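Local coordinates for Rho guanine nucleotide exchange factor 3 (PDB 2Z0Q), which acts through its DH-PH unit as a guanine nucleotide exchange factor for the small GTPases RhoA and RhoB, at residues 219-224 against 272-277; 229-234 against 250-255; 281-286 against 340-345. All blocks are in the same frame, centred on the assembly; numbering follows the deposited sequence.

All three contacts lie in the PH domain of this DH-PH fragment and reach the same beta sheet. Contact 2 is nested along the chain inside the loop closed by contact 1, and their centres are about 14 Å apart; Ile276 O lies 2.8 Å from Leu255 N, a probable hydrogen bond between neighbouring strands. Contact 3 follows both in the chain. Its centre is about 13 Å from that of contact 2, where Cys234 and Leu250 pack against Cys340 of helix 331-345, and about 18 Å from that of contact 1, which it meets through Ile276 and Leu281. Three sulfate ions, probably from the crystallisation liquor, sit at contact 1.

Contact 1. Residues 219-224 against 272-277; sequences EGQKDS and YRQPIP. With SO4 (sulfate ion), chain E; SO4 (sulfate ion), chain C; SO4 (sulfate ion), chain D.
Gln274 reaches over the turn at Gly220, its CG 3.5 Å from Gly220 O. With CG beside the backbone N (chi1 -56°) and the chain extended beyond it, the amide is carried past that oxygen to the preceding carbonyl, where NE2 donates to Glu219 O at 3.3 Å, with an N-H...O angle of 153° and the acceptor close to the amide plane. Gln221 runs extended beside Gln274, OE1 accepting from Glu218 N and NE2 giving a weak bond to Leu271 O. Pro275 points at the loop 219-224: its CD meets Gln221 O at 3.1 Å, and its CG lies against Asp223 CB. Gln221 O is buried without a polar partner. Asp223 OD1 caps Leu225 N at the start of helix 224-227. In the PH domain, the loop leading into that helix is laid against the connection between strands 266-271 and 276-277. Earlier in that connection, a bend at chi2 (-78°) turns CD of Arg273 aside from an extended course; farther out, NH1 lies 3.4 Å above the plane of the Tyr272 ring, over its centre, and donates to Tyr272 O from above the carbonyl plane. Two sulfates line the guanidinium edge: NE gives a 2.8 Å bond to O3 of the chain D ion, NH2 serves both ions, and Tyr272 OH binds O2 of the chain C ion at 2.6 Å. An alanine in place of Arg273 would probably leave both sulfates short of a positive partner and the Tyr272 ring face without its cover. A third sulfate, chain E, accepts from Gly220 N at 2.8 Å and from Lys222 N.

Contact 2. Residues 229-234 against 250-255; sequences SRVLCC and LFQEVL
Leu232 lays its CD1 methyl over one face of the Phe251 ring, 3.7 Å from the centroid and 19° off the ring normal, a CH-pi contact displaced toward CD1 and CE1. Its CG stands anti to the backbone N (chi1 -171°), and the side chain crosses that of Phe251 obliquely. Ser229 adds its CB near Phe251 CD1, and its OG comes within 3.3 Å of Phe251 CB. Leu250 points to the other side of the sheet, where its CB meets Cys234 SG; its CD2 also lies 3.8 Å from CB of the bulged Cys233. Cys233 SG turns instead to Gln252, 3.5 Å from OE1.

The backbone explains why two cysteines meet one leucine. Leu232 and Phe251 form an antiparallel non-hydrogen-bonded pair, Cys234 and Leu250 the next hydrogen-bonded one, and the register slips by one residue between them: a classic beta bulge in the hairpin of strands 232-240 and 245-251 of the PH domain. Leu250 N donates to Cys234 O at 2.9 Å, nearly along the C=O axis. In return Leu250 O receives weak bonds from both Cys233 N and Cys234 N. Beyond the bulge Gln252 N donates to Val231 O at 3.1 Å, and the same oxygen lies at the edge of the Phe251 ring.

Farther out, a water donates to Ser229 OG at 2.6 Å and accepts from Glu253 N; OG is also bonded to Leu225 O in helix 224-227. On the Leu232 and Phe251 face packs helix 180-213, the long helix that leads from the DH part into the PH domain, through Glu206, Cys207, Tyr210 and Lys211, while on the opposite face Cys234 touches Trp337 of helix 331-345.

Contact 3. Residues 281-286 against 340-345; sequences LTLEDL and CIRQAK
The guanidinium of Arg342 meets Leu283 CD2 and Asp285 CB obliquely, and two waters lie at its edge in the plane of the group. One accepts from NE and donates to Leu283 O at 3.0 Å; the other accepts from NH2 at 2.7 Å and donates to Asp285 OD2. The carboxylate and guanidinium are thus joined through water, OD2 and NH2 standing 4.9 Å apart, while Asp285 OD1 makes a salt bridge to Lys334, about two turns before Arg342 in helix 331-345. Leu283 CD2 touches CG of the extended Arg342 chain at 3.8 Å, the two side chains crossing at about a right angle.

Ile341 meets two leucines. Its CG2 methyl, anti to the backbone N, reaches Leu281 CD2 and Leu283 CD2, both at 3.9 Å, and its CD1 meets Leu283 CD1. Leu281 and Ile341 cross at about a right angle, Leu283 and Ile341 at a slant. Lys345 closes the other end: bends at chi3 (70°) and chi4 (66°) curl the chain back, with CD and CE passing close to Leu281 O, and NZ donates to that oxygen at 2.9 Å, tilted from the carbonyl plane. NZ has a second acceptor in Val278 O.

In the neighbouring strand 310-315, Val313 touches Leu281 and Phe311 touches Leu283; Ile341 also touches Leu250. The axes of strand 282-285 and helix segment 340-345 come within 9.9 Å, their directions 148° apart, the C-terminal helix packed against the beta sheet as is characteristic of the PH fold.

Contact 1. Residues 219-224 against 272-277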
loop_
_atom_site.group_PDB
_atom_site.type_symbol
_atom_site.label_atom_id
_atom_site.label_comp_id
_atom_site.label_asym_id
_atom_site.label_seq_id
_atom_site.Cartn_x
_atom_site.Cartn_y
_atom_site.Cartn_z
ATOM N N GLU A 219 -28.248 11.835 -11.976
ATOM C CA GLU A 219 -28.228 11.620 -13.417
ATOM C C GLU A 219 -26.924 11.912 -14.143
ATOM O O GLU A 219 -26.213 12.879 -13.829
ATOM C CB GLU A 219 -29.344 12.440 -14.065
ATOM C CG GLU A 219 -30.711 11.911 -13.739
ATOM C CD GLU A 219 -30.922 10.507 -14.269
ATOM O OE1 GLU A 219 -30.212 9.572 -13.812
ATOM O OE2 GLU A 219 -31.801 10.342 -15.151
ATOM N N GLY A 220 -26.634 11.058 -15.123
ATOM C CA GLY A 220 -25.444 11.209 -15.940
ATOM C C GLY A 220 -24.108 10.985 -15.282
ATOM O O GLY A 220 -23.073 11.371 -15.843
ATOM N N GLN A 221 -24.099 10.345 -14.116
ATOM C CA GLN A 221 -22.840 10.101 -13.420
ATOM C C GLN A 221 -22.175 8.808 -13.834
ATOM O O GLN A 221 -20.992 8.612 -13.586
ATOM C CB GLN A 221 -23.047 10.107 -11.910
ATOM C CG GLN A 221 -23.556 11.454 -11.416
ATOM C CD GLN A 221 -23.536 11.547 -9.909
ATOM O OE1 GLN A 221 -23.879 10.590 -9.198
ATOM N NE2 GLN A 221 -23.141 12.708 -9.404
ATOM N N LYS A 222 -22.929 7.906 -14.453
ATOM C CA LYS A 222 -22.322 6.654 -14.911
ATOM C C LYS A 222 -21.500 6.986 -16.162
ATOM O O LYS A 222 -21.799 7.947 -16.854
ATOM C CB LYS A 222 -23.413 5.613 -15.219
ATOM C CG LYS A 222 -24.156 5.141 -13.961
ATOM C CD LYS A 222 -25.236 4.103 -14.287
ATOM C CE LYS A 222 -25.865 3.509 -13.026
ATOM N NZ LYS A 222 -24.919 2.663 -12.218
ATOM N N ASP A 223 -20.447 6.217 -16.423
ATOM C CA ASP A 223 -19.602 6.445 -17.590
ATOM C C ASP A 223 -18.978 5.111 -17.970
ATOM O O ASP A 223 -18.469 4.400 -17.107
ATOM C CB ASP A 223 -18.488 7.446 -17.283
ATOM C CG ASP A 223 -17.870 8.039 -18.548
ATOM O OD1 ASP A 223 -17.269 7.303 -19.355
ATOM O OD2 ASP A 223 -17.989 9.266 -18.745
ATOM N N SER A 224 -19.017 4.777 -19.259
ATOM C CA SER A 224 -18.456 3.512 -19.715
ATOM C C SER A 224 -16.951 3.438 -19.512
ATOM O O SER A 224 -16.380 2.350 -19.476
ATOM C CB SER A 224 -18.786 3.281 -21.197
ATOM O OG SER A 224 -18.033 4.167 -22.011
ATOM N N TYR A 272 -19.428 12.809 -6.629
ATOM C CA TYR A 272 -19.671 14.234 -6.306
ATOM C C TYR A 272 -20.091 15.057 -7.542
ATOM O O TYR A 272 -20.826 16.054 -7.427
ATOM C CB TYR A 272 -18.387 14.781 -5.679
ATOM C CG TYR A 272 -18.431 16.192 -5.147
ATOM C CD1 TYR A 272 -19.272 16.522 -4.088
ATOM C CD2 TYR A 272 -17.537 17.169 -5.629
ATOM C CE1 TYR A 272 -19.233 17.786 -3.497
ATOM C CE2 TYR A 272 -17.477 18.460 -5.034
ATOM C CZ TYR A 272 -18.330 18.746 -3.970
ATOM O OH TYR A 272 -18.270 19.940 -3.321
ATOM N N ARG A 273 -19.616 14.644 -8.708
ATOM C CA ARG A 273 -19.930 15.269 -9.991
ATOM C C ARG A 273 -19.820 14.159 -11.001
ATOM O O ARG A 273 -19.447 13.019 -10.664
ATOM C CB ARG A 273 -18.917 16.365 -10.352
ATOM C CG ARG A 273 -18.871 17.493 -9.358
ATOM C CD ARG A 273 -20.043 18.468 -9.544
ATOM N NE ARG A 273 -19.818 19.714 -8.799
ATOM C CZ ARG A 273 -20.075 19.882 -7.507
ATOM N NH1 ARG A 273 -20.573 18.883 -6.778
ATOM N NH2 ARG A 273 -19.866 21.072 -6.946
ATOM N N GLN A 274 -20.106 14.486 -12.244
ATOM C CA GLN A 274 -19.977 13.501 -13.306
ATOM C C GLN A 274 -18.492 13.240 -13.523
ATOM O O GLN A 274 -17.646 14.100 -13.279
ATOM C CB GLN A 274 -20.627 14.027 -14.565
ATOM C CG GLN A 274 -22.081 14.377 -14.269
ATOM C CD GLN A 274 -22.795 14.914 -15.472
ATOM O OE1 GLN A 274 -22.174 15.466 -16.369
ATOM N NE2 GLN A 274 -24.121 14.771 -15.492
ATOM N N PRO A 275 -18.153 12.025 -13.948
ATOM C CA PRO A 275 -16.739 11.693 -14.170
ATOM C C PRO A 275 -16.101 12.578 -15.244
ATOM O O PRO A 275 -16.780 12.996 -16.184
ATOM C CB PRO A 275 -16.795 10.225 -14.632
ATOM C CG PRO A 275 -18.071 9.711 -14.067
ATOM C CD PRO A 275 -19.029 10.870 -14.213
ATOM N N ILE A 276 -14.799 12.840 -15.106
ATOM C CA ILE A 276 -14.047 13.623 -16.074
ATOM C C ILE A 276 -13.086 12.733 -16.891
ATOM O O ILE A 276 -12.113 12.202 -16.359
ATOM C CB ILE A 276 -13.212 14.739 -15.361
ATOM C CG1 ILE A 276 -14.173 15.706 -14.640
ATOM C CG2 ILE A 276 -12.299 15.465 -16.372
ATOM C CD1 ILE A 276 -13.434 16.644 -13.717
ATOM N N PRO A 277 -13.347 12.570 -18.196
ATOM C CA PRO A 277 -12.465 11.745 -19.043
ATOM C C PRO A 277 -11.082 12.366 -19.018
ATOM O O PRO A 277 -10.964 13.590 -19.068
ATOM C CB PRO A 277 -13.105 11.841 -20.440
ATOM C CG PRO A 277 -14.520 12.145 -20.189
ATOM C CD PRO A 277 -14.493 13.079 -18.947
HETATM S S SO4 E . -27.218 7.675 -15.771
HETATM O O1 SO4 E . -28.041 8.859 -16.098
HETATM O O2 SO4 E . -27.733 7.047 -14.529
HETATM O O3 SO4 E . -27.270 6.701 -16.888
HETATM O O4 SO4 E . -25.814 8.076 -15.552
HETATM S S SO4 C . -21.252 21.306 -3.411
HETATM O O1 SO4 C . -22.431 22.091 -2.908
HETATM O O2 SO4 C . -20.484 20.752 -2.232
HETATM O O3 SO4 C . -21.739 20.166 -4.260
HETATM O O4 SO4 C . -20.407 22.225 -4.249
HETATM S S SO4 D . -18.560 22.529 -10.299
HETATM O O1 SO4 D . -19.909 22.550 -10.973
HETATM O O2 SO4 D . -18.763 22.854 -8.853
HETATM O O3 SO4 D . -18.003 21.157 -10.380
HETATM O O4 SO4 D . -17.614 23.493 -10.928
#

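Contact 2. Residues 229-234 against 250-255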
loop_
_atom_site.group_PDB
_atom_site.type_symbol
_atom_site.label_atom_id
_atom_site.label_comp_id
_atom_site.label_asym_id
_atom_site.label_seq_id
_atom_site.Cartn_x
_atom_site.Cartn_y
_atom_site.Cartn_z
ATOM N N SER A 229 -12.420 0.394 -17.165
ATOM C CA SER A 229 -11.125 0.551 -16.524
ATOM C C SER A 229 -10.636 -0.736 -15.888
ATOM O O SER A 229 -11.400 -1.473 -15.249
ATOM C CB SER A 229 -11.155 1.656 -15.455
ATOM O OG SER A 229 -11.528 2.908 -16.012
ATOM N N ARG A 230 -9.349 -0.998 -16.074
ATOM C CA ARG A 230 -8.725 -2.174 -15.505
ATOM C C ARG A 230 -7.555 -1.712 -14.676
ATOM O O ARG A 230 -6.952 -2.491 -13.957
ATOM C CB ARG A 230 -8.290 -3.147 -16.607
ATOM C CG ARG A 230 -9.471 -3.920 -17.233
ATOM C CD ARG A 230 -10.275 -4.673 -16.158
ATOM N NE ARG A 230 -11.476 -5.327 -16.678
ATOM C CZ ARG A 230 -12.594 -4.688 -17.022
ATOM N NH1 ARG A 230 -12.681 -3.367 -16.903
ATOM N NH2 ARG A 230 -13.633 -5.369 -17.485
ATOM N N VAL A 231 -7.255 -0.415 -14.739
ATOM C CA VAL A 231 -6.143 0.109 -13.948
ATOM C C VAL A 231 -6.499 1.341 -13.120
ATOM O O VAL A 231 -7.057 2.292 -13.651
ATOM C CB VAL A 231 -4.926 0.465 -14.864
ATOM C CG1 VAL A 231 -5.354 1.421 -15.952
ATOM C CG2 VAL A 231 -3.795 1.058 -14.055
ATOM N N LEU A 232 -6.213 1.302 -11.825
ATOM C CA LEU A 232 -6.420 2.484 -10.993
ATOM C C LEU A 232 -4.997 3.045 -10.834
ATOM O O LEU A 232 -4.191 2.505 -10.073
ATOM C CB LEU A 232 -7.024 2.106 -9.630
ATOM C CG LEU A 232 -7.517 3.182 -8.680
ATOM C CD1 LEU A 232 -8.442 4.197 -9.457
ATOM C CD2 LEU A 232 -8.296 2.537 -7.512
ATOM N N CYS A 233 -4.699 4.112 -11.573
ATOM C CA CYS A 233 -3.387 4.758 -11.532
ATOM C C CYS A 233 -3.042 5.218 -10.128
ATOM O O CYS A 233 -1.932 4.984 -9.634
ATOM C CB CYS A 233 -3.340 5.927 -12.513
ATOM S SG CYS A 233 -3.810 5.552 -14.217
ATOM N N CYS A 234 -3.973 5.905 -9.468
ATOM C CA CYS A 234 -3.766 6.325 -8.095
ATOM C C CYS A 234 -5.110 6.796 -7.539
ATOM O O CYS A 234 -6.057 7.010 -8.308
ATOM C CB CYS A 234 -2.736 7.463 -7.985
ATOM S SG CYS A 234 -3.330 9.046 -8.633
ATOM N N LEU A 250 -8.204 8.161 -9.929
ATOM C CA LEU A 250 -7.716 8.340 -11.268
ATOM C C LEU A 250 -7.603 6.951 -11.934
ATOM O O LEU A 250 -6.646 6.211 -11.696
ATOM C CB LEU A 250 -6.324 9.000 -11.272
ATOM C CG LEU A 250 -5.727 9.105 -12.695
ATOM C CD1 LEU A 250 -6.581 10.024 -13.597
ATOM C CD2 LEU A 250 -4.311 9.623 -12.592
ATOM N N PHE A 251 -8.601 6.595 -12.732
ATOM C CA PHE A 251 -8.537 5.342 -13.487
ATOM C C PHE A 251 -7.732 5.741 -14.739
ATOM O O PHE A 251 -7.563 6.924 -15.011
ATOM C CB PHE A 251 -9.949 4.870 -13.858
ATOM C CG PHE A 251 -10.740 4.362 -12.675
ATOM C CD1 PHE A 251 -10.509 3.082 -12.152
ATOM C CD2 PHE A 251 -11.711 5.164 -12.089
ATOM C CE1 PHE A 251 -11.244 2.605 -11.054
ATOM C CE2 PHE A 251 -12.449 4.712 -10.998
ATOM C CZ PHE A 251 -12.217 3.418 -10.474
ATOM N N GLN A 252 -7.235 4.776 -15.518
ATOM C CA GLN A 252 -6.409 5.151 -16.659
ATOM C C GLN A 252 -6.990 6.211 -17.578
ATOM O O GLN A 252 -6.286 7.131 -18.005
ATOM C CB GLN A 252 -6.071 3.921 -17.501
ATOM C CG GLN A 252 -5.024 4.191 -18.588
ATOM C CD GLN A 252 -3.656 4.458 -18.002
ATOM O OE1 GLN A 252 -3.328 5.593 -17.664
ATOM N NE2 GLN A 252 -2.848 3.395 -17.858
ATOM N N GLU A 253 -8.280 6.105 -17.868
ATOM C CA GLU A 253 -8.895 7.033 -18.794
ATOM C C GLU A 253 -9.941 7.981 -18.215
ATOM O O GLU A 253 -10.510 8.779 -18.954
ATOM C CB GLU A 253 -9.519 6.241 -19.951
ATOM C CG GLU A 253 -8.483 5.404 -20.729
ATOM C CD GLU A 253 -9.111 4.699 -21.914
ATOM O OE1 GLU A 253 -9.660 5.403 -22.782
ATOM O OE2 GLU A 253 -9.077 3.451 -21.969
ATOM N N VAL A 254 -10.166 7.901 -16.911
ATOM C CA VAL A 254 -11.193 8.753 -16.302
ATOM C C VAL A 254 -10.945 9.077 -14.834
ATOM O O VAL A 254 -10.524 8.223 -14.045
ATOM C CB VAL A 254 -12.619 8.108 -16.499
ATOM C CG1 VAL A 254 -12.683 6.767 -15.774
ATOM C CG2 VAL A 254 -13.758 9.070 -15.974
ATOM N N LEU A 255 -11.203 10.344 -14.471
ATOM C CA LEU A 255 -11.061 10.783 -13.088
ATOM C C LEU A 255 -12.453 10.755 -12.438
ATOM O O LEU A 255 -13.429 11.234 -13.015
ATOM C CB LEU A 255 -10.494 12.203 -13.040
ATOM C CG LEU A 255 -10.203 12.750 -11.630
ATOM C CD1 LEU A 255 -8.854 12.225 -11.157
ATOM C CD2 LEU A 255 -10.154 14.295 -11.632
HETATM O O HOH W 1 -9.750 3.696 -17.739
#

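Contact 3. Residues 281-286 against 340-345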
loop_
_atom_site.group_PDB
_atom_site.type_symbol
_atom_site.label_atom_id
_atom_site.label_comp_id
_atom_site.label_asym_id
_atom_site.label_seq_id
_atom_site.Cartn_x
_atom_site.Cartn_y
_atom_site.Cartn_z
ATOM N N LEU A 281 -9.358 16.358 -19.389
ATOM C CA LEU A 281 -9.045 16.898 -18.063
ATOM C C LEU A 281 -7.929 17.948 -18.159
ATOM O O LEU A 281 -6.811 17.638 -18.560
ATOM C CB LEU A 281 -8.635 15.733 -17.146
ATOM C CG LEU A 281 -8.377 15.908 -15.641
ATOM C CD1 LEU A 281 -8.035 14.553 -15.001
ATOM C CD2 LEU A 281 -7.204 16.876 -15.455
ATOM N N THR A 282 -8.235 19.187 -17.787
ATOM C CA THR A 282 -7.224 20.253 -17.814
ATOM C C THR A 282 -6.669 20.355 -16.371
ATOM O O THR A 282 -7.424 20.569 -15.422
ATOM C CB THR A 282 -7.861 21.593 -18.215
ATOM O OG1 THR A 282 -8.388 21.505 -19.556
ATOM C CG2 THR A 282 -6.813 22.709 -18.148
ATOM N N LEU A 283 -5.360 20.179 -16.234
ATOM C CA LEU A 283 -4.685 20.187 -14.944
ATOM C C LEU A 283 -3.861 21.449 -14.835
ATOM O O LEU A 283 -3.067 21.743 -15.731
ATOM C CB LEU A 283 -3.735 18.970 -14.843
ATOM C CG LEU A 283 -2.810 18.951 -13.630
ATOM C CD1 LEU A 283 -3.623 18.757 -12.323
ATOM C CD2 LEU A 283 -1.827 17.782 -13.783
ATOM N N GLU A 284 -4.053 22.201 -13.767
ATOM C CA GLU A 284 -3.284 23.437 -13.558
ATOM C C GLU A 284 -2.694 23.439 -12.161
ATOM O O GLU A 284 -3.380 23.175 -11.190
ATOM C CB GLU A 284 -4.196 24.661 -13.770
ATOM C CG GLU A 284 -4.604 24.758 -15.243
ATOM C CD GLU A 284 -5.723 25.759 -15.525
ATOM O OE1 GLU A 284 -6.581 25.952 -14.655
ATOM O OE2 GLU A 284 -5.751 26.311 -16.669
ATOM N N ASP A 285 -1.412 23.724 -12.056
ATOM C CA ASP A 285 -0.773 23.746 -10.748
ATOM C C ASP A 285 -1.102 25.071 -10.107
ATOM O O ASP A 285 -1.128 26.093 -10.804
ATOM C CB ASP A 285 0.745 23.645 -10.945
ATOM C CG ASP A 285 1.500 23.433 -9.658
ATOM O OD1 ASP A 285 0.913 23.565 -8.575
ATOM O OD2 ASP A 285 2.711 23.124 -9.756
ATOM N N LEU A 286 -1.377 25.084 -8.809
ATOM C CA LEU A 286 -1.623 26.345 -8.117
ATOM C C LEU A 286 -0.471 26.593 -7.146
ATOM O O LEU A 286 -0.096 25.701 -6.412
ATOM C CB LEU A 286 -2.908 26.310 -7.309
ATOM C CG LEU A 286 -4.210 26.383 -8.107
ATOM C CD1 LEU A 286 -4.202 25.337 -9.178
ATOM C CD2 LEU A 286 -5.396 26.114 -7.170
ATOM N N CYS A 340 0.952 11.567 -11.719
ATOM C CA CYS A 340 0.007 10.559 -12.220
ATOM C C CYS A 340 -1.000 11.072 -13.230
ATOM O O CYS A 340 -1.289 10.413 -14.209
ATOM C CB CYS A 340 -0.730 9.881 -11.062
ATOM S SG CYS A 340 0.351 8.853 -10.067
ATOM N N ILE A 341 -1.567 12.249 -12.986
ATOM C CA ILE A 341 -2.499 12.778 -13.938
ATOM C C ILE A 341 -1.778 13.083 -15.274
ATOM O O ILE A 341 -2.272 12.775 -16.349
ATOM C CB ILE A 341 -3.165 14.061 -13.399
ATOM C CG1 ILE A 341 -3.989 13.709 -12.147
ATOM C CG2 ILE A 341 -4.072 14.699 -14.503
ATOM C CD1 ILE A 341 -4.599 14.925 -11.473
ATOM N N ARG A 342 -0.620 13.715 -15.208
ATOM C CA ARG A 342 0.101 14.008 -16.450
ATOM C C ARG A 342 0.483 12.720 -17.202
ATOM O O ARG A 342 0.384 12.666 -18.425
ATOM C CB ARG A 342 1.354 14.848 -16.159
ATOM C CG ARG A 342 1.018 16.272 -15.728
ATOM C CD ARG A 342 2.180 17.000 -15.139
ATOM N NE ARG A 342 1.837 18.388 -14.839
ATOM C CZ ARG A 342 2.433 19.117 -13.911
ATOM N NH1 ARG A 342 3.404 18.592 -13.174
ATOM N NH2 ARG A 342 2.073 20.379 -13.730
ATOM N N GLN A 343 0.874 11.688 -16.460
ATOM C CA GLN A 343 1.274 10.423 -17.061
ATOM C C GLN A 343 0.083 9.763 -17.731
ATOM O O GLN A 343 0.185 9.277 -18.857
ATOM C CB GLN A 343 1.910 9.513 -16.004
ATOM C CG GLN A 343 2.352 8.145 -16.551
ATOM C CD GLN A 343 3.470 8.281 -17.604
ATOM O OE1 GLN A 343 4.573 8.755 -17.297
ATOM N NE2 GLN A 343 3.177 7.888 -18.847
ATOM N N ALA A 344 -1.077 9.774 -17.057
ATOM C CA ALA A 344 -2.271 9.206 -17.673
ATOM C C ALA A 344 -2.653 9.992 -18.941
ATOM O O ALA A 344 -3.060 9.402 -19.946
ATOM C CB ALA A 344 -3.453 9.185 -16.649
ATOM N N LYS A 345 -2.540 11.321 -18.918
ATOM C CA LYS A 345 -2.884 12.100 -20.112
ATOM C C LYS A 345 -1.855 11.700 -21.182
ATOM O O LYS A 345 -2.148 11.701 -22.379
ATOM C CB LYS A 345 -2.832 13.622 -19.841
ATOM C CG LYS A 345 -4.028 14.158 -19.034
ATOM C CD LYS A 345 -3.985 15.687 -18.854
ATOM C CE LYS A 345 -4.242 16.430 -20.180
ATOM N NZ LYS A 345 -5.609 16.276 -20.766
HETATM O O HOH W 2 -0.304 20.580 -16.015
HETATM O O HOH W 3 3.609 22.117 -12.330
#